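Local structure of D-aminopeptidase (Bacillus subtilis, 1HI9) at residues E37-C42 against E69-E74; P84-E89 against E256-M261; F119-F124 against L219-A224; D145-M150 against V208-P213; T169-K174 against T195-F200. The protein is a zinc-dependent aminopeptidase that removes N-terminal residues from D-amino-acid-containing peptides inside the central chamber of a homodecamer. One frame throughout, in Å; residues are numbered along the deposited sequence.

Interaction 1: residues E37-C42 against E69-E74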
# COMPACT_ATOMS: atom_id res chain seq x y z
N GLU A 37 1.73 -32.27 -13.55
CA GLU A 37 2.55 -33.33 -14.10
C GLU A 37 2.46 -34.60 -13.29
O GLU A 37 2.46 -35.70 -13.85
CB GLU A 37 3.99 -32.85 -14.23
CG GLU A 37 4.11 -31.74 -15.26
CD GLU A 37 5.52 -31.28 -15.48
OE1 GLU A 37 6.19 -30.92 -14.49
OE2 GLU A 37 5.96 -31.28 -16.65
N GLU A 38 2.37 -34.47 -11.97
CA GLU A 38 2.26 -35.63 -11.09
C GLU A 38 1.00 -36.40 -11.45
O GLU A 38 1.02 -37.62 -11.55
CB GLU A 38 2.19 -35.20 -9.62
CG GLU A 38 1.97 -36.36 -8.65
CD GLU A 38 2.80 -36.24 -7.38
OE1 GLU A 38 4.02 -35.99 -7.47
OE2 GLU A 38 2.25 -36.42 -6.27
N ALA A 39 -0.10 -35.68 -11.65
CA ALA A 39 -1.35 -36.31 -12.01
C ALA A 39 -1.25 -37.00 -13.38
O ALA A 39 -1.82 -38.07 -13.57
CB ALA A 39 -2.48 -35.26 -12.04
N ASN A 40 -0.52 -36.39 -14.31
CA ASN A 40 -0.37 -36.97 -15.63
C ASN A 40 0.27 -38.35 -15.56
O ASN A 40 -0.13 -39.25 -16.29
CB ASN A 40 0.44 -36.07 -16.56
CG ASN A 40 -0.35 -34.85 -17.04
OD1 ASN A 40 -1.58 -34.89 -17.14
ND2 ASN A 40 0.35 -33.78 -17.35
N TYR A 41 1.23 -38.53 -14.66
CA TYR A 41 1.87 -39.84 -14.55
C TYR A 41 0.82 -40.91 -14.27
O TYR A 41 0.80 -41.96 -14.91
CB TYR A 41 2.93 -39.84 -13.46
CG TYR A 41 4.21 -39.16 -13.85
CD1 TYR A 41 4.59 -37.97 -13.25
CD2 TYR A 41 5.07 -39.73 -14.79
CE1 TYR A 41 5.79 -37.35 -13.56
CE2 TYR A 41 6.28 -39.12 -15.12
CZ TYR A 41 6.64 -37.93 -14.49
OH TYR A 41 7.84 -37.32 -14.78
N CYS A 42 -0.07 -40.63 -13.31
CA CYS A 42 -1.11 -41.59 -12.96
C CYS A 42 -2.14 -41.77 -14.07
O CYS A 42 -2.56 -42.89 -14.37
CB CYS A 42 -1.81 -41.17 -11.67
SG CYS A 42 -0.71 -41.13 -10.24
N GLU A 69 -4.60 -26.67 -19.60
CA GLU A 69 -3.83 -26.69 -20.83
C GLU A 69 -2.64 -27.65 -20.82
O GLU A 69 -2.00 -27.87 -21.85
CB GLU A 69 -3.35 -25.27 -21.19
CG GLU A 69 -2.52 -24.58 -20.12
CD GLU A 69 -3.36 -23.80 -19.12
OE1 GLU A 69 -3.47 -22.55 -19.27
OE2 GLU A 69 -3.90 -24.42 -18.18
N LYS A 70 -2.33 -28.23 -19.66
CA LYS A 70 -1.21 -29.16 -19.57
C LYS A 70 -1.60 -30.54 -19.06
O LYS A 70 -0.77 -31.45 -19.04
CB LYS A 70 -0.10 -28.58 -18.69
CG LYS A 70 0.82 -27.62 -19.43
CD LYS A 70 1.76 -26.92 -18.46
CE LYS A 70 2.86 -26.17 -19.18
NZ LYS A 70 3.84 -27.09 -19.85
N LEU A 71 -2.85 -30.71 -18.64
CA LEU A 71 -3.29 -32.00 -18.14
C LEU A 71 -3.43 -32.96 -19.32
O LEU A 71 -3.57 -32.52 -20.46
CB LEU A 71 -4.64 -31.86 -17.44
CG LEU A 71 -5.09 -33.06 -16.60
CD1 LEU A 71 -4.23 -33.14 -15.34
CD2 LEU A 71 -6.56 -32.93 -16.24
N HIS A 72 -3.36 -34.26 -19.04
CA HIS A 72 -3.48 -35.27 -20.09
C HIS A 72 -4.75 -34.97 -20.86
O HIS A 72 -5.85 -34.94 -20.29
CB HIS A 72 -3.54 -36.67 -19.46
CG HIS A 72 -3.32 -37.79 -20.44
ND1 HIS A 72 -4.15 -38.02 -21.51
CD2 HIS A 72 -2.36 -38.74 -20.50
CE1 HIS A 72 -3.71 -39.07 -22.19
NE2 HIS A 72 -2.62 -39.52 -21.60
N PRO A 73 -4.63 -34.76 -22.18
CA PRO A 73 -5.74 -34.44 -23.08
C PRO A 73 -6.90 -35.43 -23.09
O PRO A 73 -8.04 -35.05 -23.34
CB PRO A 73 -5.06 -34.32 -24.44
CG PRO A 73 -3.92 -35.29 -24.32
CD PRO A 73 -3.39 -35.00 -22.95
N GLU A 74 -6.62 -36.70 -22.81
CA GLU A 74 -7.67 -37.71 -22.80
C GLU A 74 -8.38 -37.83 -21.45
O GLU A 74 -9.23 -38.71 -21.26
CB GLU A 74 -7.11 -39.07 -23.21
CG GLU A 74 -6.92 -39.20 -24.71
CD GLU A 74 -8.17 -38.76 -25.47
OE1 GLU A 74 -9.26 -39.35 -25.21
OE2 GLU A 74 -8.07 -37.83 -26.30
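N40 carries its CG anti to its own carbonyl carbon (chi1 -74°), and its amide then meets K70 O and H72 N. In L71, CG is anti to the backbone N (chi1 -167°) and lies 4.0 Å from N40 OD1, with CD1 the branch beside the amide. A side-chain amide on a helix is thus bonded to the backbone of a loop, offering both its N-H and its C=O much as a peptide group would. It joins helix 28-48 of the alpha/beta fold to the loop that leads into strand 76-80, an edge strand of the mixed sheet within the chain.

ND2 gives the better bond, 3.1 Å to K70 O, with the acceptor near the amide plane. OD1 receives H72 N at 2.7 Å, but the N-H is bent at 129°, so this second bond is weak. L71 is straddled by the two bonds. Its CD1 lies 3.7 Å from N40 OD1 and 4.3 Å from A39 CB, placing an apolar branch beside the helix, and H72 CB also approaches N40 OD1, at 3.5 Å.

Beyond H72 the loop meets the second subunit, where E74 forms a salt bridge with K189 of that subunit. Within the loop, E74 N donates to H72 ND1 at 3.1 Å, lying almost exactly in the imidazole plane.

Interaction 2: residues P84-E89 against E256-M261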
# COMPACT_ATOMS: atom_id res chain seq x y z
N PRO A 84 -21.06 -29.41 -4.89
CA PRO A 84 -21.88 -30.13 -3.91
C PRO A 84 -21.10 -31.12 -3.03
O PRO A 84 -21.35 -31.22 -1.83
CB PRO A 84 -22.92 -30.82 -4.80
CG PRO A 84 -23.13 -29.81 -5.88
CD PRO A 84 -21.71 -29.37 -6.21
N PHE A 85 -20.14 -31.85 -3.62
CA PHE A 85 -19.36 -32.81 -2.85
C PHE A 85 -17.85 -32.58 -2.80
O PHE A 85 -17.07 -33.51 -2.64
CB PHE A 85 -19.69 -34.25 -3.29
CG PHE A 85 -21.09 -34.66 -2.96
CD1 PHE A 85 -22.13 -34.45 -3.87
CD2 PHE A 85 -21.40 -35.14 -1.69
CE1 PHE A 85 -23.45 -34.71 -3.51
CE2 PHE A 85 -22.72 -35.41 -1.33
CZ PHE A 85 -23.75 -35.19 -2.24
N SER A 86 -17.46 -31.31 -2.93
CA SER A 86 -16.08 -30.88 -2.82
C SER A 86 -15.03 -31.82 -3.40
O SER A 86 -14.97 -32.01 -4.61
CB SER A 86 -15.78 -30.59 -1.33
OG SER A 86 -14.51 -29.99 -1.14
N MET A 87 -14.20 -32.39 -2.52
CA MET A 87 -13.14 -33.30 -2.92
C MET A 87 -13.57 -34.58 -3.64
O MET A 87 -12.76 -35.21 -4.33
CB MET A 87 -12.28 -33.66 -1.70
CG MET A 87 -11.66 -32.46 -1.04
SD MET A 87 -10.49 -32.87 0.28
CE MET A 87 -9.05 -33.31 -0.65
N VAL A 88 -14.83 -34.99 -3.49
CA VAL A 88 -15.29 -36.19 -4.17
C VAL A 88 -16.41 -35.92 -5.19
O VAL A 88 -17.18 -36.81 -5.54
CB VAL A 88 -15.75 -37.29 -3.16
CG1 VAL A 88 -14.53 -37.94 -2.53
CG2 VAL A 88 -16.65 -36.69 -2.08
N GLU A 89 -16.47 -34.68 -5.66
CA GLU A 89 -17.45 -34.28 -6.65
C GLU A 89 -17.26 -35.10 -7.93
O GLU A 89 -16.14 -35.27 -8.42
CB GLU A 89 -17.29 -32.80 -6.99
CG GLU A 89 -18.23 -32.34 -8.09
CD GLU A 89 -19.69 -32.43 -7.67
OE1 GLU A 89 -20.56 -32.59 -8.56
OE2 GLU A 89 -19.96 -32.33 -6.45
N GLU A 256 -25.14 -36.86 3.40
CA GLU A 256 -25.59 -35.72 4.18
C GLU A 256 -24.51 -35.36 5.20
O GLU A 256 -24.29 -34.19 5.53
CB GLU A 256 -26.90 -36.03 4.92
CG GLU A 256 -27.68 -34.78 5.30
CD GLU A 256 -28.77 -35.04 6.32
OE1 GLU A 256 -29.76 -34.25 6.35
OE2 GLU A 256 -28.66 -36.01 7.11
N ALA A 257 -23.82 -36.39 5.70
CA ALA A 257 -22.77 -36.18 6.68
C ALA A 257 -21.63 -35.39 6.05
O ALA A 257 -21.04 -34.53 6.69
CB ALA A 257 -22.24 -37.53 7.18
N TYR A 258 -21.34 -35.68 4.78
CA TYR A 258 -20.27 -34.99 4.09
C TYR A 258 -20.61 -33.52 3.93
O TYR A 258 -19.80 -32.64 4.26
CB TYR A 258 -20.01 -35.62 2.71
CG TYR A 258 -18.70 -35.18 2.10
CD1 TYR A 258 -17.50 -35.74 2.52
CD2 TYR A 258 -18.66 -34.19 1.14
CE1 TYR A 258 -16.28 -35.31 2.00
CE2 TYR A 258 -17.45 -33.75 0.60
CZ TYR A 258 -16.26 -34.32 1.04
OH TYR A 258 -15.07 -33.88 0.52
N GLN A 259 -21.80 -33.24 3.43
CA GLN A 259 -22.22 -31.85 3.26
C GLN A 259 -22.32 -31.10 4.58
O GLN A 259 -22.06 -29.90 4.64
CB GLN A 259 -23.53 -31.79 2.49
CG GLN A 259 -23.33 -32.11 1.02
CD GLN A 259 -24.52 -31.75 0.17
OE1 GLN A 259 -24.40 -31.55 -1.05
NE2 GLN A 259 -25.69 -31.66 0.79
N ALA A 260 -22.69 -31.81 5.65
CA ALA A 260 -22.77 -31.17 6.94
C ALA A 260 -21.35 -30.73 7.31
O ALA A 260 -21.16 -29.67 7.91
CB ALA A 260 -23.32 -32.14 7.98
N MET A 261 -20.36 -31.54 6.94
CA MET A 261 -18.97 -31.21 7.22
C MET A 261 -18.59 -29.94 6.48
O MET A 261 -17.98 -29.04 7.05
CB MET A 261 -18.06 -32.38 6.79
CG MET A 261 -16.56 -32.12 6.94
SD MET A 261 -15.86 -31.24 5.52
CE MET A 261 -16.12 -32.49 4.26
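The backbone at F85 passes Q259 of helix 254-268 with 6.8 Å between their CA atoms, and the turn that follows is closed by V88 N bonding to F85 O at 2.8 Å. Y258 is the main side chain of the contact. Its chi1 of -165° sets CG anti to the backbone N, and the ring reaches this turn. There V88 CG2 makes a CH-pi contact over one ring face, 4.2 Å from the centroid, while M261 CE of the same helix sits over the opposite face, offset toward the rim. Y258 CE2 comes to 3.3 Å from F85 O, and S86 CB lies at the ring edge.

The loop so packed lines the dinuclear zinc site: the side chain of M87 comes within about 4 Å of a zinc ion and also touches D8 and E133, which bind metal. Y258 OH, 3.6 Å from M87 CB, is hydrogen-bonded to N137 of helix 133-143.

The F85 ring meets Y258 at CD2 and is crossed by the Q259 side chain, whose CG is 4.1 Å from F85 CE2. F85 N is held by the carboxylate of its own loop, donating to E89 OE2 at 2.9 Å. Q259 also packs on L234 of the third subunit.

Interaction 3: residues F119-F124 against L219-A224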
# COMPACT_ATOMS: atom_id res chain seq x y z
N PHE A 119 -7.90 -25.09 8.76
CA PHE A 119 -6.94 -25.05 9.86
C PHE A 119 -7.63 -25.25 11.20
O PHE A 119 -7.03 -25.79 12.14
CB PHE A 119 -6.20 -23.71 9.87
CG PHE A 119 -5.29 -23.51 8.68
CD1 PHE A 119 -5.28 -22.29 7.99
CD2 PHE A 119 -4.44 -24.52 8.25
CE1 PHE A 119 -4.44 -22.09 6.89
CE2 PHE A 119 -3.59 -24.34 7.16
CZ PHE A 119 -3.59 -23.12 6.48
N GLY A 120 -8.89 -24.84 11.28
CA GLY A 120 -9.62 -24.95 12.52
C GLY A 120 -10.03 -26.31 13.05
O GLY A 120 -10.42 -26.41 14.22
N VAL A 121 -9.98 -27.37 12.25
CA VAL A 121 -10.40 -28.65 12.79
C VAL A 121 -9.25 -29.46 13.35
O VAL A 121 -8.14 -29.47 12.79
CB VAL A 121 -11.14 -29.53 11.75
CG1 VAL A 121 -12.16 -28.71 10.98
CG2 VAL A 121 -10.15 -30.19 10.82
N ARG A 122 -9.51 -30.14 14.46
CA ARG A 122 -8.49 -30.98 15.07
C ARG A 122 -8.74 -32.43 14.71
O ARG A 122 -7.79 -33.16 14.45
CB ARG A 122 -8.48 -30.81 16.59
CG ARG A 122 -7.55 -29.72 17.06
CD ARG A 122 -7.60 -29.62 18.55
NE ARG A 122 -7.25 -30.88 19.22
CZ ARG A 122 -6.01 -31.32 19.40
NH1 ARG A 122 -4.98 -30.62 18.96
NH2 ARG A 122 -5.80 -32.46 20.05
N HIS A 123 -10.01 -32.82 14.69
CA HIS A 123 -10.38 -34.19 14.33
C HIS A 123 -11.77 -34.28 13.71
O HIS A 123 -12.67 -33.50 14.02
CB HIS A 123 -10.39 -35.11 15.57
CG HIS A 123 -9.04 -35.34 16.18
ND1 HIS A 123 -8.67 -34.83 17.40
CD2 HIS A 123 -7.96 -36.02 15.72
CE1 HIS A 123 -7.43 -35.18 17.67
NE2 HIS A 123 -6.97 -35.91 16.66
N PHE A 124 -11.92 -35.25 12.82
CA PHE A 124 -13.19 -35.55 12.17
C PHE A 124 -13.54 -36.94 12.71
O PHE A 124 -12.64 -37.78 12.91
CB PHE A 124 -13.03 -35.65 10.65
CG PHE A 124 -13.15 -34.34 9.93
CD1 PHE A 124 -12.59 -34.18 8.66
CD2 PHE A 124 -13.84 -33.27 10.50
CE1 PHE A 124 -12.71 -32.98 7.97
CE2 PHE A 124 -13.96 -32.07 9.82
CZ PHE A 124 -13.40 -31.92 8.55
N LEU A 219 -21.63 -37.56 12.59
CA LEU A 219 -20.46 -36.76 12.30
C LEU A 219 -20.06 -35.98 13.54
O LEU A 219 -20.90 -35.35 14.17
CB LEU A 219 -20.75 -35.79 11.16
CG LEU A 219 -19.65 -34.76 10.85
CD1 LEU A 219 -18.36 -35.48 10.50
CD2 LEU A 219 -20.09 -33.86 9.68
N SER A 220 -18.78 -36.04 13.89
CA SER A 220 -18.28 -35.30 15.03
C SER A 220 -17.07 -34.51 14.54
O SER A 220 -16.21 -35.04 13.84
CB SER A 220 -17.86 -36.24 16.17
OG SER A 220 -18.98 -36.70 16.89
N ILE A 221 -17.03 -33.23 14.90
CA ILE A 221 -15.92 -32.39 14.51
C ILE A 221 -15.39 -31.69 15.74
O ILE A 221 -16.12 -30.99 16.43
CB ILE A 221 -16.35 -31.30 13.50
CG1 ILE A 221 -17.05 -31.94 12.31
CG2 ILE A 221 -15.12 -30.51 13.05
CD1 ILE A 221 -17.57 -30.96 11.32
N GLU A 222 -14.12 -31.92 16.04
CA GLU A 222 -13.50 -31.26 17.17
C GLU A 222 -12.72 -30.08 16.60
O GLU A 222 -11.83 -30.27 15.77
CB GLU A 222 -12.55 -32.21 17.89
CG GLU A 222 -11.99 -31.64 19.17
CD GLU A 222 -11.00 -32.58 19.84
OE1 GLU A 222 -11.35 -33.75 20.10
OE2 GLU A 222 -9.86 -32.14 20.10
N PHE A 223 -13.07 -28.87 17.03
CA PHE A 223 -12.39 -27.67 16.55
C PHE A 223 -11.28 -27.23 17.50
O PHE A 223 -11.23 -27.65 18.66
CB PHE A 223 -13.41 -26.54 16.37
CG PHE A 223 -14.46 -26.83 15.34
CD1 PHE A 223 -15.69 -27.37 15.71
CD2 PHE A 223 -14.20 -26.61 13.98
CE1 PHE A 223 -16.66 -27.68 14.74
CE2 PHE A 223 -15.16 -26.91 13.00
CZ PHE A 223 -16.40 -27.45 13.38
N ALA A 224 -10.39 -26.37 17.00
CA ALA A 224 -9.28 -25.89 17.80
C ALA A 224 -9.71 -25.05 19.00
O ALA A 224 -9.16 -25.21 20.09
CB ALA A 224 -8.32 -25.09 16.93
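R122 and H123 both direct their backbone N-H groups at the carbonyl of E222, which defines a classic beta bulge between antiparallel strands. The R122 N to E222 O bond is short and straight at 2.7 Å, whereas H123 N reaches the same oxygen only weakly, at 3.3 Å. Beyond the bulge E222 N returns a bond to H123 O at 2.9 Å, and before it A224 N donates to G120 O at 2.8 Å.

The charged contact is a salt bridge. The extended side chain of E222, CG anti to its backbone N (chi1 -174°), runs beside that of R122, and OE2 lies in the guanidinium plane, 3.0 Å from R122 NE. The H123 ring stands steeply to the carboxylate, their planes 75° apart; its ND1 is buried here and has no partner. Near this pair R122 of the fourth subunit makes a long, weak ion pair with E222, so the charges meet across a subunit interface.

Among the apolar contacts, F124 and I221 pair on the sheet face opposite E222 and H123, where I221 CG2 touches the edge of the F124 ring at CE2, 3.8 Å away. V121 CG1 lies 4.0 Å from both I221 CG2 and F223 CE2.

Strands 121-126 and 218-223 are neighbours in the antiparallel sheet; strand 246-250 pairs with the far edge of the latter, and helix 254-268 packs on F124, L219 and F223.

Interaction 4: residues D145-M150 against V208-P213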
# COMPACT_ATOMS: atom_id res chain seq x y z
N ASP A 145 -20.08 -47.80 -3.24
CA ASP A 145 -19.46 -49.11 -3.42
C ASP A 145 -18.23 -49.06 -4.30
O ASP A 145 -17.95 -50.00 -5.04
CB ASP A 145 -20.46 -50.11 -3.99
CG ASP A 145 -21.32 -50.72 -2.92
OD1 ASP A 145 -20.76 -51.47 -2.09
OD2 ASP A 145 -22.54 -50.45 -2.91
N VAL A 146 -17.52 -47.94 -4.23
CA VAL A 146 -16.31 -47.78 -5.02
C VAL A 146 -15.14 -47.87 -4.08
O VAL A 146 -15.09 -47.19 -3.06
CB VAL A 146 -16.28 -46.44 -5.75
CG1 VAL A 146 -14.98 -46.30 -6.50
CG2 VAL A 146 -17.47 -46.35 -6.70
N PRO A 147 -14.18 -48.75 -4.39
CA PRO A 147 -12.99 -48.93 -3.55
C PRO A 147 -11.86 -47.95 -3.88
O PRO A 147 -11.67 -47.55 -5.02
CB PRO A 147 -12.60 -50.37 -3.84
CG PRO A 147 -12.94 -50.49 -5.32
CD PRO A 147 -14.29 -49.81 -5.41
N VAL A 148 -11.12 -47.57 -2.84
CA VAL A 148 -9.99 -46.67 -3.00
C VAL A 148 -8.80 -47.57 -3.31
O VAL A 148 -8.20 -48.16 -2.42
CB VAL A 148 -9.73 -45.88 -1.70
CG1 VAL A 148 -8.49 -45.02 -1.86
CG2 VAL A 148 -10.94 -45.02 -1.37
N LEU A 149 -8.47 -47.67 -4.59
CA LEU A 149 -7.39 -48.54 -5.04
C LEU A 149 -6.00 -48.07 -4.67
O LEU A 149 -5.13 -48.88 -4.35
CB LEU A 149 -7.48 -48.72 -6.56
CG LEU A 149 -8.83 -49.22 -7.07
CD1 LEU A 149 -8.77 -49.44 -8.58
CD2 LEU A 149 -9.20 -50.52 -6.36
N MET A 150 -5.78 -46.76 -4.73
CA MET A 150 -4.47 -46.21 -4.44
C MET A 150 -4.55 -44.85 -3.76
O MET A 150 -5.49 -44.09 -3.96
CB MET A 150 -3.70 -46.07 -5.76
CG MET A 150 -2.24 -45.70 -5.61
SD MET A 150 -1.51 -45.42 -7.23
CE MET A 150 -0.61 -43.90 -6.95
N VAL A 208 -9.04 -55.11 -2.91
CA VAL A 208 -9.47 -53.94 -2.15
C VAL A 208 -10.98 -53.79 -2.13
O VAL A 208 -11.64 -53.84 -3.18
CB VAL A 208 -8.86 -52.65 -2.72
CG1 VAL A 208 -9.27 -51.47 -1.85
CG2 VAL A 208 -7.35 -52.78 -2.77
N LYS A 209 -11.53 -53.58 -0.94
CA LYS A 209 -12.97 -53.42 -0.80
C LYS A 209 -13.37 -52.01 -0.41
O LYS A 209 -12.61 -51.29 0.22
CB LYS A 209 -13.51 -54.40 0.25
CG LYS A 209 -13.63 -55.84 -0.22
CD LYS A 209 -14.42 -56.66 0.78
CE LYS A 209 -14.74 -58.06 0.26
NZ LYS A 209 -15.67 -58.82 1.16
N PRO A 210 -14.58 -51.60 -0.80
CA PRO A 210 -15.09 -50.26 -0.50
C PRO A 210 -15.19 -50.05 1.00
O PRO A 210 -15.54 -50.97 1.74
CB PRO A 210 -16.47 -50.26 -1.18
CG PRO A 210 -16.28 -51.18 -2.34
CD PRO A 210 -15.50 -52.32 -1.70
N LEU A 211 -14.88 -48.84 1.45
CA LEU A 211 -14.95 -48.52 2.87
C LEU A 211 -16.40 -48.18 3.18
O LEU A 211 -16.78 -47.00 3.24
CB LEU A 211 -14.06 -47.32 3.18
CG LEU A 211 -13.29 -47.34 4.50
CD1 LEU A 211 -12.87 -45.92 4.85
CD2 LEU A 211 -14.13 -47.92 5.61
N THR A 212 -17.22 -49.21 3.38
CA THR A 212 -18.63 -49.01 3.66
C THR A 212 -18.87 -48.19 4.92
O THR A 212 -18.37 -48.52 6.00
CB THR A 212 -19.35 -50.37 3.79
OG1 THR A 212 -19.09 -51.15 2.62
CG2 THR A 212 -20.85 -50.17 3.96
N PRO A 213 -19.64 -47.10 4.79
CA PRO A 213 -19.95 -46.23 5.93
C PRO A 213 -21.24 -46.66 6.61
O PRO A 213 -22.06 -47.36 6.02
CB PRO A 213 -20.08 -44.87 5.28
CG PRO A 213 -20.80 -45.23 4.01
CD PRO A 213 -20.04 -46.45 3.53
O HOH W 1 -12.08 -48.15 -0.32
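The flat groups that meet between P147 and P210 are peptide units, each with a proline carbon over one face. P210 CG stands over the carbonyl carbon of the D145-V146 peptide, 3.5 Å from D145 C, and its CB lies over the same face. In the reciprocal contact P147 CB sits over the K209-P210 peptide, 3.8 Å from P210 N. The two pyrrolidine rings lie side by side and point the same way, P147 CD being 3.9 Å from P210 CG.

Further along, V208 fills the angle between P147 and L149. With CG1 anti to its backbone N (chi1 -177°), that methyl is 4.0 Å from P147 CB and 3.5 Å from V148 O, while V208 CB meets L149 CD2 at 4.2 Å.

A Schellman motif at D145 ends helix 133-143, after which the chain enters strand 148-152 of the mixed sheet; the loop after helix 187-203 runs across this entrance. A water molecule joins the two backbones, accepting from V148 N at 2.8 Å and donating to K209 O.

Proline nitrogens carry no hydrogen, so P147 and P210 cannot donate backbone bonds. The contact is largely van der Waals, of proline carbons and a valine methyl on peptide groups and on each other, with the water supplying the polar link.

Interaction 5: residues T169-K174 against T195-F200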
# COMPACT_ATOMS: atom_id res chain seq x y z
N THR A 169 -3.11 -49.76 -2.06
CA THR A 169 -1.76 -49.50 -2.56
C THR A 169 -1.42 -48.04 -2.26
O THR A 169 -2.21 -47.13 -2.51
CB THR A 169 -1.67 -49.74 -4.08
OG1 THR A 169 -1.85 -51.13 -4.36
CG2 THR A 169 -0.31 -49.30 -4.60
N THR A 170 -0.24 -47.82 -1.70
CA THR A 170 0.18 -46.47 -1.36
C THR A 170 1.49 -46.11 -2.04
O THR A 170 2.33 -46.98 -2.30
CB THR A 170 0.35 -46.29 0.16
OG1 THR A 170 1.44 -47.08 0.62
CG2 THR A 170 -0.92 -46.71 0.89
N ALA A 171 1.66 -44.83 -2.33
CA ALA A 171 2.87 -44.34 -2.98
C ALA A 171 3.38 -43.13 -2.22
O ALA A 171 2.80 -42.05 -2.29
CB ALA A 171 2.57 -43.97 -4.43
N ALA A 172 4.47 -43.33 -1.48
CA ALA A 172 5.07 -42.27 -0.69
C ALA A 172 6.09 -41.50 -1.52
O ALA A 172 7.26 -41.86 -1.56
CB ALA A 172 5.74 -42.86 0.56
N VAL A 173 5.65 -40.43 -2.16
CA VAL A 173 6.54 -39.66 -3.00
C VAL A 173 7.55 -38.83 -2.22
O VAL A 173 8.50 -38.30 -2.78
CB VAL A 173 5.73 -38.74 -3.94
CG1 VAL A 173 4.86 -39.59 -4.86
CG2 VAL A 173 4.86 -37.79 -3.12
N LYS A 174 7.33 -38.71 -0.91
CA LYS A 174 8.26 -37.95 -0.09
C LYS A 174 8.16 -38.39 1.37
O LYS A 174 7.14 -38.93 1.79
CB LYS A 174 7.99 -36.44 -0.22
CG LYS A 174 6.55 -36.03 0.09
CD LYS A 174 6.34 -34.55 -0.16
CE LYS A 174 4.88 -34.16 0.01
NZ LYS A 174 4.61 -32.71 -0.28
N THR A 195 3.99 -44.37 -11.43
CA THR A 195 3.67 -45.21 -12.58
C THR A 195 3.53 -46.68 -12.17
O THR A 195 2.53 -47.33 -12.49
CB THR A 195 4.75 -45.10 -13.66
OG1 THR A 195 4.83 -43.74 -14.11
CG2 THR A 195 4.42 -46.00 -14.85
N GLU A 196 4.53 -47.20 -11.46
CA GLU A 196 4.52 -48.58 -11.01
C GLU A 196 3.36 -48.82 -10.05
O GLU A 196 2.58 -49.76 -10.23
CB GLU A 196 5.83 -48.93 -10.30
CG GLU A 196 7.09 -48.54 -11.06
CD GLU A 196 8.37 -48.79 -10.26
OE1 GLU A 196 8.38 -48.49 -9.04
OE2 GLU A 196 9.36 -49.28 -10.86
N LYS A 197 3.24 -47.97 -9.04
CA LYS A 197 2.18 -48.10 -8.05
C LYS A 197 0.79 -48.04 -8.67
O LYS A 197 -0.11 -48.78 -8.26
CB LYS A 197 2.33 -47.02 -6.99
CG LYS A 197 3.55 -47.20 -6.11
CD LYS A 197 3.36 -48.35 -5.12
CE LYS A 197 4.55 -48.44 -4.17
NZ LYS A 197 4.32 -49.43 -3.08
N THR A 198 0.59 -47.17 -9.65
CA THR A 198 -0.71 -47.06 -10.28
C THR A 198 -1.01 -48.34 -11.04
O THR A 198 -2.14 -48.84 -11.01
CB THR A 198 -0.76 -45.86 -11.25
OG1 THR A 198 -0.53 -44.65 -10.54
CG2 THR A 198 -2.12 -45.79 -11.92
N ALA A 199 -0.00 -48.88 -11.71
CA ALA A 199 -0.18 -50.12 -12.46
C ALA A 199 -0.56 -51.27 -11.52
O ALA A 199 -1.53 -51.98 -11.76
CB ALA A 199 1.10 -50.47 -13.22
N PHE A 200 0.20 -51.42 -10.45
CA PHE A 200 -0.07 -52.48 -9.49
C PHE A 200 -1.45 -52.34 -8.87
O PHE A 200 -2.17 -53.33 -8.70
CB PHE A 200 0.97 -52.49 -8.38
CG PHE A 200 0.80 -53.62 -7.40
CD1 PHE A 200 1.30 -54.89 -7.69
CD2 PHE A 200 0.09 -53.44 -6.21
CE1 PHE A 200 1.09 -55.96 -6.82
CE2 PHE A 200 -0.12 -54.49 -5.33
CZ PHE A 200 0.38 -55.75 -5.63
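K197 and T169 bury the most surface here, with F200 a distant third. The K197 chain bends at CD (chi2 -73°) and lies over the strand. CG rests 3.8 Å from A171 CB. CD touches T169 CG2, and CE passes 3.2 Å from T170 O. CG, CD and CE thus all meet the strand, while the polar tip, NZ, makes only a weak hydrogen bond to that same carbonyl oxygen, at 3.3 Å.

T169 uses its two branches differently. CG2, anti to the backbone N, faces K197 and comes to 3.7 Å from K197 O, while OG1 approaches the F200 ring at its edge, in the ring plane, 3.5 Å from CD2.

The segments run almost antiparallel, at 174°, with their axes 8.4 Å apart, as a helix lying along a strand of an alpha/beta sheet. Strand 169-176 is bonded through its backbone to strand 148-152, and helix 187-203 is flanked by helix 28-48, on which T195, T198 and A199 pack.

How the interactions relate
The contacts fall into two groups. Interactions 1, 4 and 5 belong to the mixed sheet and its helices. M150 SD lies 3.5 Å from T198 OG1, and the same hydroxyl lies 3.5 Å from C42 SG, so all three segment pairs converge on T198. Interaction 3, its centre 15 Å from that of interaction 2, packs on helix 254-268, which carries 256-261: M261 CG touches F124 CZ at 3.5 Å. Interaction 2 is closest to the metals, while F124 of interaction 3 is about 9 Å from a zinc ion, side chain to metal, and A39 of interaction 1 about 14 Å. Interactions 1 and 3 lie 33 Å apart, centre to centre.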